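Local coordinates for mRNA-capping enzyme subunit alpha (Saccharomyces cerevisiae, PDB 3KYH), which catalyses the second step of mRNA capping, transferring GMP from GTP to the 5'-diphosphate end of RNA through a covalent enzyme-GMP intermediate, at residues Thr44-Gln49 and Tyr238-Gly242; Val105-Arg109 and Arg193-Phe199; Lys118-Leu122 and Asp185-Tyr190; Val291-Trp297 and Tyr326-Leu332. All coordinates share one frame. Numbering follows the deposited sequence.

Interaction 1: residues Thr44-Gln49 and Tyr238-Gly242; sequences TFPGSQ and YTAGG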
loop_
_atom_site.group_PDB
_atom_site.type_symbol
_atom_site.label_atom_id
_atom_site.label_comp_id
_atom_site.label_asym_id
_atom_site.label_seq_id
_atom_site.Cartn_x
_atom_site.Cartn_y
_atom_site.Cartn_z
ATOM N N THR C 44 0.785 17.357 35.824
ATOM C CA THR C 44 -0.214 18.379 36.212
ATOM C C THR C 44 0.330 19.798 36.420
ATOM O O THR C 44 1.532 19.980 36.643
ATOM C CB THR C 44 -1.078 17.952 37.433
ATOM O OG1 THR C 44 -0.245 17.378 38.452
ATOM C CG2 THR C 44 -2.164 16.957 37.018
ATOM N N PHE C 45 -0.551 20.797 36.329
ATOM C CA PHE C 45 -0.160 22.199 36.522
ATOM C C PHE C 45 0.226 22.434 37.970
ATOM O O PHE C 45 -0.597 22.208 38.865
ATOM C CB PHE C 45 -1.254 23.175 36.091
ATOM C CG PHE C 45 -0.849 24.622 36.189
ATOM C CD1 PHE C 45 0.120 25.160 35.327
ATOM C CD2 PHE C 45 -1.489 25.471 37.108
ATOM C CE1 PHE C 45 0.472 26.526 35.417
ATOM C CE2 PHE C 45 -1.149 26.836 37.206
ATOM C CZ PHE C 45 -0.149 27.363 36.389
ATOM N N PRO C 46 1.483 22.842 38.210
ATOM C CA PRO C 46 1.893 23.049 39.585
ATOM C C PRO C 46 0.932 24.012 40.264
ATOM O O PRO C 46 0.275 23.610 41.220
ATOM C CB PRO C 46 3.298 23.654 39.452
ATOM C CG PRO C 46 3.776 23.168 38.143
ATOM C CD PRO C 46 2.557 23.221 37.278
ATOM N N GLY C 47 0.762 25.206 39.692
ATOM C CA GLY C 47 -0.013 26.291 40.312
ATOM C C GLY C 47 -1.454 25.956 40.632
ATOM O O GLY C 47 -1.995 24.952 40.168
ATOM N N SER C 48 -2.073 26.800 41.447
ATOM C CA SER C 48 -3.363 26.453 42.028
ATOM C C SER C 48 -4.385 26.854 41.017
ATOM O O SER C 48 -4.186 27.867 40.351
ATOM C CB SER C 48 -3.598 27.194 43.345
ATOM O OG SER C 48 -4.465 26.448 44.180
ATOM N N GLN C 49 -5.442 26.043 40.896
ATOM C CA GLN C 49 -6.547 26.262 39.944
ATOM C C GLN C 49 -7.897 26.437 40.653
ATOM O O GLN C 49 -8.364 25.517 41.343
ATOM C CB GLN C 49 -6.620 25.140 38.901
ATOM C CG GLN C 49 -5.716 25.326 37.689
ATOM C CD GLN C 49 -6.276 26.287 36.630
ATOM O OE1 GLN C 49 -6.666 25.866 35.537
ATOM N NE2 GLN C 49 -6.294 27.582 36.943
ATOM N N TYR C 238 -1.786 26.926 50.429
ATOM C CA TYR C 238 -1.807 26.769 48.960
ATOM C C TYR C 238 -1.936 25.281 48.557
ATOM O O TYR C 238 -2.507 24.465 49.292
ATOM C CB TYR C 238 -0.547 27.420 48.352
ATOM C CG TYR C 238 -0.560 27.859 46.885
ATOM C CD1 TYR C 238 -1.095 29.102 46.490
ATOM C CD2 TYR C 238 0.054 27.074 45.900
ATOM C CE1 TYR C 238 -1.061 29.512 45.143
ATOM C CE2 TYR C 238 0.085 27.474 44.554
ATOM C CZ TYR C 238 -0.450 28.707 44.183
ATOM O OH TYR C 238 -0.393 29.112 42.854
ATOM N N THR C 239 -1.384 24.926 47.397
ATOM C CA THR C 239 -1.670 23.660 46.730
ATOM C C THR C 239 -0.733 23.439 45.548
ATOM O O THR C 239 -0.422 24.373 44.788
ATOM C CB THR C 239 -3.115 23.637 46.158
ATOM O OG1 THR C 239 -4.045 23.883 47.215
ATOM C CG2 THR C 239 -3.468 22.295 45.528
ATOM N N ALA C 240 -0.326 22.175 45.413
ATOM C CA ALA C 240 0.215 21.605 44.193
ATOM C C ALA C 240 -0.868 21.538 43.082
ATOM O O ALA C 240 -1.614 22.507 42.871
ATOM C CB ALA C 240 0.746 20.215 44.506
ATOM N N GLY C 241 -0.944 20.394 42.389
ATOM C CA GLY C 241 -1.788 20.174 41.198
ATOM C C GLY C 241 -3.305 20.270 41.326
ATOM O O GLY C 241 -3.873 19.865 42.352
ATOM N N GLY C 242 -3.939 20.823 40.287
ATOM C CA GLY C 242 -5.389 20.935 40.218
ATOM C C GLY C 242 -6.158 21.679 41.307
ATOM O O GLY C 242 -5.597 22.434 42.102
#

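Interaction 2: residues Val105-Arg109 and Arg193-Phe199; sequences VNGFR and RCTTFPF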
loop_
_atom_site.group_PDB
_atom_site.type_symbol
_atom_site.label_atom_id
_atom_site.label_comp_id
_atom_site.label_asym_id
_atom_site.label_seq_id
_atom_site.Cartn_x
_atom_site.Cartn_y
_atom_site.Cartn_z
ATOM N N VAL C 105 13.385 32.732 29.100
ATOM C CA VAL C 105 13.646 34.161 28.971
ATOM C C VAL C 105 15.139 34.479 29.152
ATOM O O VAL C 105 15.902 33.654 29.671
ATOM C CB VAL C 105 12.781 34.960 29.964
ATOM C CG1 VAL C 105 12.264 36.207 29.276
ATOM C CG2 VAL C 105 11.573 34.137 30.416
ATOM N N ASN C 106 15.547 35.672 28.718
ATOM C CA ASN C 106 16.945 36.115 28.771
ATOM C C ASN C 106 17.405 36.606 30.157
ATOM O O ASN C 106 17.134 35.955 31.178
ATOM C CB ASN C 106 17.235 37.134 27.641
ATOM C CG ASN C 106 18.058 36.547 26.468
ATOM O OD1 ASN C 106 18.847 37.272 25.861
ATOM N ND2 ASN C 106 17.878 35.267 26.140
ATOM N N GLY C 107 18.092 37.753 30.178
ATOM C CA GLY C 107 18.797 38.273 31.367
ATOM C C GLY C 107 18.001 38.797 32.554
ATOM O O GLY C 107 17.284 39.795 32.449
ATOM N N PHE C 108 18.138 38.104 33.681
ATOM C CA PHE C 108 17.524 38.513 34.939
ATOM C C PHE C 108 18.418 38.135 36.122
ATOM O O PHE C 108 18.875 36.992 36.246
ATOM C CB PHE C 108 16.124 37.906 35.122
ATOM C CG PHE C 108 15.012 38.619 34.372
ATOM C CD1 PHE C 108 14.574 39.891 34.753
ATOM C CD2 PHE C 108 14.331 37.968 33.341
ATOM C CE1 PHE C 108 13.514 40.520 34.080
ATOM C CE2 PHE C 108 13.266 38.577 32.669
ATOM C CZ PHE C 108 12.857 39.859 33.042
ATOM N N ARG C 109 18.644 39.106 36.999
ATOM C CA ARG C 109 19.487 38.899 38.166
ATOM C C ARG C 109 18.672 38.882 39.460
ATOM O O ARG C 109 18.544 39.903 40.155
ATOM C CB ARG C 109 20.616 39.939 38.189
ATOM C CG ARG C 109 21.743 39.681 37.167
ATOM C CD ARG C 109 21.457 40.247 35.768
ATOM N NE ARG C 109 22.451 39.794 34.792
ATOM C CZ ARG C 109 22.817 40.468 33.702
ATOM N NH1 ARG C 109 22.302 41.669 33.421
ATOM N NH2 ARG C 109 23.734 39.947 32.896
ATOM N N ARG C 193 22.990 48.156 34.393
ATOM C CA ARG C 193 23.432 46.746 34.508
ATOM C C ARG C 193 22.432 45.728 33.928
ATOM O O ARG C 193 22.717 44.525 33.846
ATOM C CB ARG C 193 23.773 46.393 35.972
ATOM C CG ARG C 193 24.470 45.027 36.233
ATOM C CD ARG C 193 26.019 45.047 36.116
ATOM N NE ARG C 193 26.496 45.733 34.912
ATOM C CZ ARG C 193 27.124 46.911 34.890
ATOM N NH1 ARG C 193 27.437 47.551 36.018
ATOM N NH2 ARG C 193 27.466 47.443 33.720
ATOM N N CYS C 194 21.278 46.218 33.478
ATOM C CA CYS C 194 20.176 45.347 33.102
ATOM C C CYS C 194 19.185 45.951 32.104
ATOM O O CYS C 194 18.177 46.547 32.502
ATOM C CB CYS C 194 19.458 44.902 34.376
ATOM S SG CYS C 194 19.344 46.173 35.665
ATOM N N THR C 195 19.510 45.845 30.817
ATOM C CA THR C 195 18.540 46.101 29.749
ATOM C C THR C 195 18.233 44.720 29.147
ATOM O O THR C 195 17.259 44.541 28.382
ATOM C CB THR C 195 19.010 47.163 28.705
ATOM O OG1 THR C 195 19.634 48.283 29.361
ATOM C CG2 THR C 195 17.816 47.693 27.922
ATOM N N THR C 196 19.077 43.764 29.569
ATOM C CA THR C 196 18.899 42.301 29.448
ATOM C C THR C 196 17.493 41.828 29.890
ATOM O O THR C 196 17.082 40.712 29.558
ATOM C CB THR C 196 19.959 41.496 30.323
ATOM O OG1 THR C 196 19.679 41.644 31.718
ATOM C CG2 THR C 196 21.425 41.879 30.080
ATOM N N PHE C 197 16.822 42.661 30.694
ATOM C CA PHE C 197 15.467 42.478 31.240
ATOM C C PHE C 197 14.427 42.818 30.131
ATOM O O PHE C 197 14.272 43.992 29.773
ATOM C CB PHE C 197 15.275 43.448 32.433
ATOM C CG PHE C 197 15.971 43.063 33.735
ATOM C CD1 PHE C 197 15.348 43.371 34.953
ATOM C CD2 PHE C 197 17.250 42.491 33.778
ATOM C CE1 PHE C 197 15.935 43.061 36.186
ATOM C CE2 PHE C 197 17.874 42.172 35.022
ATOM C CZ PHE C 197 17.210 42.464 36.229
ATOM N N PRO C 198 13.725 41.810 29.570
ATOM C CA PRO C 198 12.830 41.994 28.417
ATOM C C PRO C 198 11.484 42.654 28.681
ATOM O O PRO C 198 10.807 43.042 27.729
ATOM C CB PRO C 198 12.550 40.555 27.951
ATOM C CG PRO C 198 12.723 39.739 29.172
ATOM C CD PRO C 198 13.917 40.377 29.843
ATOM N N PHE C 199 11.095 42.754 29.949
ATOM C CA PHE C 199 9.739 43.109 30.342
ATOM C C PHE C 199 9.651 43.418 31.839
ATOM O O PHE C 199 10.453 42.888 32.609
ATOM C CB PHE C 199 8.801 41.965 29.952
ATOM C CG PHE C 199 8.929 40.692 30.789
ATOM C CD1 PHE C 199 8.832 40.687 32.188
ATOM C CD2 PHE C 199 8.965 39.456 30.147
ATOM C CE1 PHE C 199 8.780 39.487 32.899
ATOM C CE2 PHE C 199 8.992 38.256 30.863
ATOM C CZ PHE C 199 8.880 38.274 32.236
#

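Interaction 3: residues Lys118-Leu122 and Asp185-Tyr190; sequences KEELL and DLRAAY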
loop_
_atom_site.group_PDB
_atom_site.type_symbol
_atom_site.label_atom_id
_atom_site.label_comp_id
_atom_site.label_asym_id
_atom_site.label_seq_id
_atom_site.Cartn_x
_atom_site.Cartn_y
_atom_site.Cartn_z
ATOM N N LYS C 118 24.557 48.557 49.567
ATOM C CA LYS C 118 23.677 48.942 48.447
ATOM C C LYS C 118 24.174 48.513 47.045
ATOM O O LYS C 118 23.564 48.874 46.034
ATOM C CB LYS C 118 23.334 50.441 48.511
ATOM C CG LYS C 118 22.700 50.928 49.833
ATOM C CD LYS C 118 21.176 50.854 49.832
ATOM C CE LYS C 118 20.562 51.608 51.011
ATOM N NZ LYS C 118 19.164 52.040 50.679
ATOM N N GLU C 119 25.295 47.780 47.027
ATOM C CA GLU C 119 25.810 46.997 45.896
ATOM C C GLU C 119 25.384 45.531 46.016
ATOM O O GLU C 119 24.982 44.942 45.012
ATOM C CB GLU C 119 27.345 47.045 45.833
ATOM C CG GLU C 119 27.966 48.036 44.841
ATOM C CD GLU C 119 28.256 49.414 45.433
ATOM O OE1 GLU C 119 29.061 49.531 46.377
ATOM O OE2 GLU C 119 27.714 50.409 44.929
ATOM N N GLU C 120 25.477 44.969 47.230
ATOM C CA GLU C 120 25.203 43.544 47.571
ATOM C C GLU C 120 24.576 42.636 46.487
ATOM O O GLU C 120 25.171 41.621 46.110
ATOM C CB GLU C 120 24.431 43.443 48.903
ATOM C CG GLU C 120 24.214 42.038 49.478
ATOM C CD GLU C 120 25.401 41.494 50.240
ATOM O OE1 GLU C 120 26.235 42.295 50.718
ATOM O OE2 GLU C 120 25.476 40.255 50.400
ATOM N N LEU C 121 23.384 43.009 46.015
ATOM C CA LEU C 121 22.660 42.351 44.910
ATOM C C LEU C 121 23.498 41.774 43.767
ATOM O O LEU C 121 23.236 40.649 43.308
ATOM C CB LEU C 121 21.550 43.260 44.348
ATOM C CG LEU C 121 21.656 44.787 44.486
ATOM C CD1 LEU C 121 22.300 45.449 43.273
ATOM C CD2 LEU C 121 20.278 45.379 44.776
ATOM N N LEU C 122 24.534 42.524 43.384
ATOM C CA LEU C 122 25.345 42.283 42.186
ATOM C C LEU C 122 26.111 40.953 42.074
ATOM O O LEU C 122 26.537 40.594 40.973
ATOM C CB LEU C 122 26.252 43.492 41.924
ATOM C CG LEU C 122 25.560 44.750 41.379
ATOM C CD1 LEU C 122 25.969 45.987 42.146
ATOM C CD2 LEU C 122 25.802 44.943 39.877
ATOM N N ASP C 185 15.103 47.149 44.001
ATOM C CA ASP C 185 16.343 47.826 44.390
ATOM C C ASP C 185 17.366 47.786 43.270
ATOM O O ASP C 185 17.795 48.841 42.803
ATOM C CB ASP C 185 16.912 47.186 45.655
ATOM C CG ASP C 185 16.090 47.505 46.882
ATOM O OD1 ASP C 185 16.699 47.839 47.924
ATOM O OD2 ASP C 185 14.841 47.469 46.796
ATOM N N LEU C 186 17.674 46.572 42.811
ATOM C CA LEU C 186 18.623 46.314 41.723
ATOM C C LEU C 186 18.311 47.103 40.464
ATOM O O LEU C 186 19.220 47.496 39.737
ATOM C CB LEU C 186 18.631 44.819 41.400
ATOM C CG LEU C 186 19.559 44.127 40.410
ATOM C CD1 LEU C 186 19.708 42.694 40.897
ATOM C CD2 LEU C 186 19.003 44.175 38.980
ATOM N N ARG C 187 17.029 47.296 40.194
ATOM C CA ARG C 187 16.624 48.032 39.021
ATOM C C ARG C 187 16.635 49.528 39.333
ATOM O O ARG C 187 16.758 50.357 38.427
ATOM C CB ARG C 187 15.239 47.568 38.563
ATOM C CG ARG C 187 14.873 48.044 37.172
ATOM C CD ARG C 187 13.378 48.245 37.033
ATOM N NE ARG C 187 13.056 48.974 35.809
ATOM C CZ ARG C 187 12.934 48.442 34.591
ATOM N NH1 ARG C 187 13.114 47.141 34.358
ATOM N NH2 ARG C 187 12.633 49.237 33.576
ATOM N N ALA C 188 16.505 49.864 40.615
ATOM C CA ALA C 188 16.389 51.255 41.047
ATOM C C ALA C 188 17.748 51.921 41.274
ATOM O O ALA C 188 17.949 53.075 40.873
ATOM C CB ALA C 188 15.505 51.359 42.274
ATOM N N ALA C 189 18.671 51.186 41.894
ATOM C CA ALA C 189 20.062 51.617 42.051
ATOM C C ALA C 189 20.830 51.723 40.716
ATOM O O ALA C 189 21.342 52.801 40.381
ATOM C CB ALA C 189 20.806 50.713 43.054
ATOM N N TYR C 190 20.873 50.628 39.954
ATOM C CA TYR C 190 21.653 50.564 38.720
ATOM C C TYR C 190 20.795 50.245 37.491
ATOM O O TYR C 190 20.626 49.059 37.164
ATOM C CB TYR C 190 22.762 49.522 38.848
ATOM C CG TYR C 190 23.472 49.513 40.175
ATOM C CD1 TYR C 190 23.101 48.605 41.169
ATOM C CD2 TYR C 190 24.546 50.378 40.427
ATOM C CE1 TYR C 190 23.760 48.573 42.394
ATOM C CE2 TYR C 190 25.217 50.353 41.659
ATOM C CZ TYR C 190 24.815 49.440 42.625
ATOM O OH TYR C 190 25.446 49.393 43.839
#

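Interaction 4: residues Val291-Trp297 and Tyr326-Leu332; sequences VFSLYVW and YRKFAEL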
loop_
_atom_site.group_PDB
_atom_site.type_symbol
_atom_site.label_atom_id
_atom_site.label_comp_id
_atom_site.label_asym_id
_atom_site.label_seq_id
_atom_site.Cartn_x
_atom_site.Cartn_y
_atom_site.Cartn_z
ATOM N N VAL C 291 -42.803 31.185 16.303
ATOM C CA VAL C 291 -42.120 30.515 17.423
ATOM C C VAL C 291 -40.705 30.100 17.016
ATOM O O VAL C 291 -40.538 29.507 15.943
ATOM C CB VAL C 291 -42.864 29.247 17.961
ATOM C CG1 VAL C 291 -42.628 29.088 19.447
ATOM C CG2 VAL C 291 -44.362 29.273 17.679
ATOM N N PHE C 292 -39.715 30.404 17.873
ATOM C CA PHE C 292 -38.297 30.050 17.655
ATOM C C PHE C 292 -37.681 29.173 18.740
ATOM O O PHE C 292 -37.035 29.660 19.680
ATOM C CB PHE C 292 -37.372 31.224 17.228
ATOM C CG PHE C 292 -37.736 32.590 17.776
ATOM C CD1 PHE C 292 -38.888 33.259 17.347
ATOM C CD2 PHE C 292 -36.840 33.281 18.589
ATOM C CE1 PHE C 292 -39.199 34.547 17.810
ATOM C CE2 PHE C 292 -37.123 34.577 19.047
ATOM C CZ PHE C 292 -38.316 35.200 18.666
ATOM N N SER C 293 -37.901 27.869 18.564
ATOM C CA SER C 293 -37.441 26.796 19.473
ATOM C C SER C 293 -35.971 26.423 19.319
ATOM O O SER C 293 -35.490 26.180 18.209
ATOM C CB SER C 293 -38.277 25.533 19.263
ATOM O OG SER C 293 -38.408 25.269 17.877
ATOM N N LEU C 294 -35.287 26.303 20.448
ATOM C CA LEU C 294 -33.846 26.122 20.443
ATOM C C LEU C 294 -33.431 24.687 20.849
ATOM O O LEU C 294 -33.625 24.266 21.991
ATOM C CB LEU C 294 -33.155 27.285 21.208
ATOM C CG LEU C 294 -33.843 28.441 21.990
ATOM C CD1 LEU C 294 -32.854 29.388 22.627
ATOM C CD2 LEU C 294 -34.787 29.334 21.177
ATOM N N TYR C 295 -32.917 23.927 19.877
ATOM C CA TYR C 295 -32.573 22.500 20.044
ATOM C C TYR C 295 -31.069 22.207 20.222
ATOM O O TYR C 295 -30.218 22.922 19.685
ATOM C CB TYR C 295 -33.084 21.655 18.863
ATOM C CG TYR C 295 -34.567 21.730 18.474
ATOM C CD1 TYR C 295 -35.143 22.936 18.034
ATOM C CD2 TYR C 295 -35.358 20.572 18.426
ATOM C CE1 TYR C 295 -36.475 23.000 17.645
ATOM C CE2 TYR C 295 -36.699 20.628 18.020
ATOM C CZ TYR C 295 -37.258 21.850 17.629
ATOM O OH TYR C 295 -38.591 21.940 17.228
ATOM N N VAL C 296 -30.762 21.111 20.921
ATOM C CA VAL C 296 -29.388 20.725 21.286
ATOM C C VAL C 296 -28.962 19.350 20.755
ATOM O O VAL C 296 -29.596 18.325 21.049
ATOM C CB VAL C 296 -29.151 20.790 22.825
ATOM C CG1 VAL C 296 -29.350 22.226 23.348
ATOM C CG2 VAL C 296 -30.032 19.783 23.585
ATOM N N TRP C 297 -27.862 19.330 20.005
ATOM C CA TRP C 297 -27.439 18.112 19.308
ATOM C C TRP C 297 -26.903 17.017 20.230
ATOM O O TRP C 297 -26.054 17.271 21.080
ATOM C CB TRP C 297 -26.538 18.410 18.093
ATOM C CG TRP C 297 -25.048 18.357 18.317
ATOM C CD1 TRP C 297 -24.284 19.274 18.992
ATOM C CD2 TRP C 297 -24.136 17.349 17.839
ATOM N NE1 TRP C 297 -22.958 18.899 18.967
ATOM C CE2 TRP C 297 -22.837 17.721 18.273
ATOM C CE3 TRP C 297 -24.290 16.169 17.093
ATOM C CZ2 TRP C 297 -21.697 16.947 17.995
ATOM C CZ3 TRP C 297 -23.157 15.417 16.800
ATOM C CH2 TRP C 297 -21.877 15.805 17.259
ATOM N N TYR C 326 -32.113 16.215 17.553
ATOM C CA TYR C 326 -32.674 17.423 18.172
ATOM C C TYR C 326 -33.928 17.373 19.058
ATOM O O TYR C 326 -35.021 16.987 18.624
ATOM C CB TYR C 326 -32.768 18.563 17.143
ATOM C CG TYR C 326 -31.430 19.196 16.814
ATOM C CD1 TYR C 326 -30.898 19.135 15.526
ATOM C CD2 TYR C 326 -30.674 19.817 17.811
ATOM C CE1 TYR C 326 -29.651 19.693 15.241
ATOM C CE2 TYR C 326 -29.447 20.387 17.536
ATOM C CZ TYR C 326 -28.931 20.305 16.260
ATOM O OH TYR C 326 -27.711 20.883 16.021
ATOM N N ARG C 327 -33.737 17.812 20.299
ATOM C CA ARG C 327 -34.812 18.063 21.264
ATOM C C ARG C 327 -34.583 19.457 21.851
ATOM O O ARG C 327 -33.462 19.783 22.241
ATOM C CB ARG C 327 -34.803 17.008 22.371
ATOM C CG ARG C 327 -35.674 17.340 23.575
ATOM C CD ARG C 327 -35.319 16.473 24.784
ATOM N NE ARG C 327 -33.990 16.757 25.329
ATOM C CZ ARG C 327 -33.608 16.490 26.580
ATOM N NH1 ARG C 327 -34.459 15.952 27.456
ATOM N NH2 ARG C 327 -32.366 16.788 26.968
ATOM N N LYS C 328 -35.645 20.257 21.911
ATOM C CA LYS C 328 -35.583 21.661 22.323
ATOM C C LYS C 328 -36.000 21.864 23.769
ATOM O O LYS C 328 -36.812 21.089 24.283
ATOM C CB LYS C 328 -36.495 22.512 21.420
ATOM C CG LYS C 328 -38.017 22.154 21.383
ATOM C CD LYS C 328 -38.901 23.204 22.088
ATOM C CE LYS C 328 -40.343 23.185 21.559
ATOM N NZ LYS C 328 -41.012 24.524 21.642
ATOM N N PHE C 329 -35.454 22.890 24.429
ATOM C CA PHE C 329 -36.094 23.376 25.657
ATOM C C PHE C 329 -36.650 24.797 25.686
ATOM O O PHE C 329 -37.737 25.027 26.230
ATOM C CB PHE C 329 -35.450 22.999 27.004
ATOM C CG PHE C 329 -34.046 22.466 26.946
ATOM C CD1 PHE C 329 -33.032 23.125 27.654
ATOM C CD2 PHE C 329 -33.772 21.218 26.382
ATOM C CE1 PHE C 329 -31.747 22.608 27.708
ATOM C CE2 PHE C 329 -32.494 20.678 26.447
ATOM C CZ PHE C 329 -31.479 21.376 27.109
ATOM N N ALA C 330 -35.938 25.754 25.117
ATOM C CA ALA C 330 -36.377 27.126 25.347
ATOM C C ALA C 330 -36.884 27.887 24.137
ATOM O O ALA C 330 -36.614 27.521 22.989
ATOM C CB ALA C 330 -35.322 27.932 26.110
ATOM N N GLU C 331 -37.704 28.890 24.441
ATOM C CA GLU C 331 -38.108 29.932 23.505
ATOM C C GLU C 331 -37.239 31.173 23.768
ATOM O O GLU C 331 -36.903 31.482 24.929
ATOM C CB GLU C 331 -39.608 30.230 23.668
ATOM C CG GLU C 331 -40.637 29.305 22.912
ATOM C CD GLU C 331 -40.294 27.803 22.820
ATOM O OE1 GLU C 331 -41.105 26.959 23.259
ATOM O OE2 GLU C 331 -39.243 27.459 22.246
ATOM N N LEU C 332 -36.804 31.818 22.685
ATOM C CA LEU C 332 -35.927 32.982 22.792
ATOM C C LEU C 332 -36.714 34.216 23.229
ATOM O O LEU C 332 -37.440 34.134 24.211
ATOM C CB LEU C 332 -35.119 33.197 21.503
ATOM C CG LEU C 332 -33.895 34.132 21.549
ATOM C CD1 LEU C 332 -32.689 33.423 22.166
ATOM C CD2 LEU C 332 -33.542 34.689 20.160
#

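Interaction 1: residues Thr44-Gln49 and Tyr238-Gly242
The Y238 ring turns one face to S48: CB of S48 stands 3.9 Å from the ring centroid, 25° off its normal, a CH-pi contact over the face of the phenol. Two loops meet here in the nucleotidyltransferase domain, one leading into strand 49-52 and the other following strand 229-233, next to the mixed sheet that carries the nucleophile K72. The phenol does double duty, since its OH accepts a hydrogen bond from the backbone N of S48 (S48 N to Y238 OH, 3.2 Å), while CA of G47 sits at the ring edge, 3.8 Å from the same OH. The side chain of S48 also meets T239, with OG of S48 3.7 Å from CB of T239. Farther along, the main chains press together. CA of G241 makes a CA-H...O contact of 3.3 Å with O of F45, and a side chain on G241 would run into OG1 of T44. G242 has a positive phi, which favours glycine. R77 of strand 76-84 hydrogen-bonds O of S48 through NH2 and touches the side chains of F45 and Y238. The side chain of Q49 is about 7 Å from that of K72, the residue that takes up GMP, so this junction borders the active site. The tightest approach is unfavourable: O of P46 and O of A240, both acceptors, are 2.7 Å apart.

Interaction 2: residues Val105-Arg109 and Arg193-Phe199
One phenylalanine points its edge at two others: the F108 ring is directed toward the faces of both F197 and F199, in tilted edge-to-face pairs with centroids 4.6 and 5.5 Å apart and planes at 51° and 53°. This three-ring aromatic cluster ties the loop after strand 102-105 to the loop between helix 168-189 and strand 200-203 in the nucleotidyltransferase domain. P198 packs against the same ring, its CD 3.4 Å from CZ of F108, and its CG lies 3.6 Å from CG1 of V105, which also reaches CE2 of F199 at 4.2 Å. Around them, M95 of strand 91-96 meets V105 and F199, while L186 of helix 168-189 touches F197. The backbones come closest where G107 passes T196, with CA atoms 4.5 Å apart; a CB on G107 would collide with CB of T196, so this close crossing suits glycine. OG1 of T196 gives a weak hydrogen bond to O of G107 (3.1 Å). The end of R109 swings back to the partner loop, where its NH1 lies 2.9 Å from O of R193, at an angle too poor for a hydrogen bond.

Interaction 3: residues Lys118-Leu122 and Asp185-Tyr190
L121 is the apolar centre, a buried side chain that points across the interface into the angle between the last turn of helix 168-189 and the Y190 ring that follows it. Its CD2 lies 3.8 Å from CB of L186 and 3.9 Å from CB of D185, and its CD1 touches CE1 of Y190 at 3.6 Å, at the edge of the ring. L122 adds a second leucine to the same ring carbon, CD1 to CE1 of Y190 at 3.4 Å. The two leucines form a short 3-10 segment, held by the bond from N of L122 to O of E119 (2.9 Å), which brings both side chains to the tyrosine. Outward from the leucines the ring reaches the polar edge: OH of Y190 donates a hydrogen bond to OE2 of E119 (2.7 Å) and also lies 2.9 Å from O of K118. D185 turns its carboxylate to a salt bridge with K181 on its own helix, and L186 also touches P111 and F197. What results is a loop packed against the C-terminal end of a helix, with a tyrosine just past the last turn as the bridge, at the periphery of the nucleotidyltransferase domain away from K72.

Interaction 4: residues Val291-Trp297 and Tyr326-Leu332
Y326, L294 and Y295 bury the largest areas where strands 293-297 and 326-331 run antiparallel, their axes 4.5 Å apart at closest and their directions 133° apart. Y326 lies along the neighbouring strand: CD2 of its ring is 3.2 Å from CB of Y295, and its OH is 3.4 Å from CB of W297. Y295 shares that face with K328, its non-hydrogen-bonded partner, whose CA is only 3.9 Å from that of Y295. CB of K328 stands 3.5 Å from the Y295 ring centroid, 7° off the normal, a CH-pi contact; its NZ continues to a salt bridge with OE1 of E331 (2.9 Å). L294 turns to the other face, with CD2 3.9 Å from CB of L332, whose CB also meets CD2 of F292 at 3.4 Å. The backbone of L294 marks an irregularity. Its N binds O of A330 (3.1 Å), but its O receives a weak bond from N of F329 (3.3 Å), so two residues face one, a beta bulge. Beyond it N of V296 binds O of R327 (3.3 Å). Strand 259-263 flanks 293-297 on its other edge, where O of I263 holds the hydroxyl of S293. This pairing of the second and third strands of a five-stranded antiparallel sheet is characteristic of an OB fold, here the C-terminal domain of the guanylyltransferase.

How the interactions relate
Interactions 1, 2 and 3 belong to the nucleotidyltransferase domain, interaction 4 to the OB domain. Interaction 1 alone adjoins the active-site lysine K72; the others lie away from it. Interactions 2 and 3 form one continuous patch, with centres about 14 Å apart: L186 joins them, its CD1 3.1 Å from O of R109 and its CD2 3.7 Å from CZ of F197, while L122 meets R193. In sequence, interaction 1 encloses interaction 2, which encloses interaction 3. The patch stays apart from interaction 1, whose centre is about 28 Å from that of interaction 2. Interaction 4 follows all three and lies about 39 Å from interaction 1 and about 64 Å from interaction 3, centre to centre.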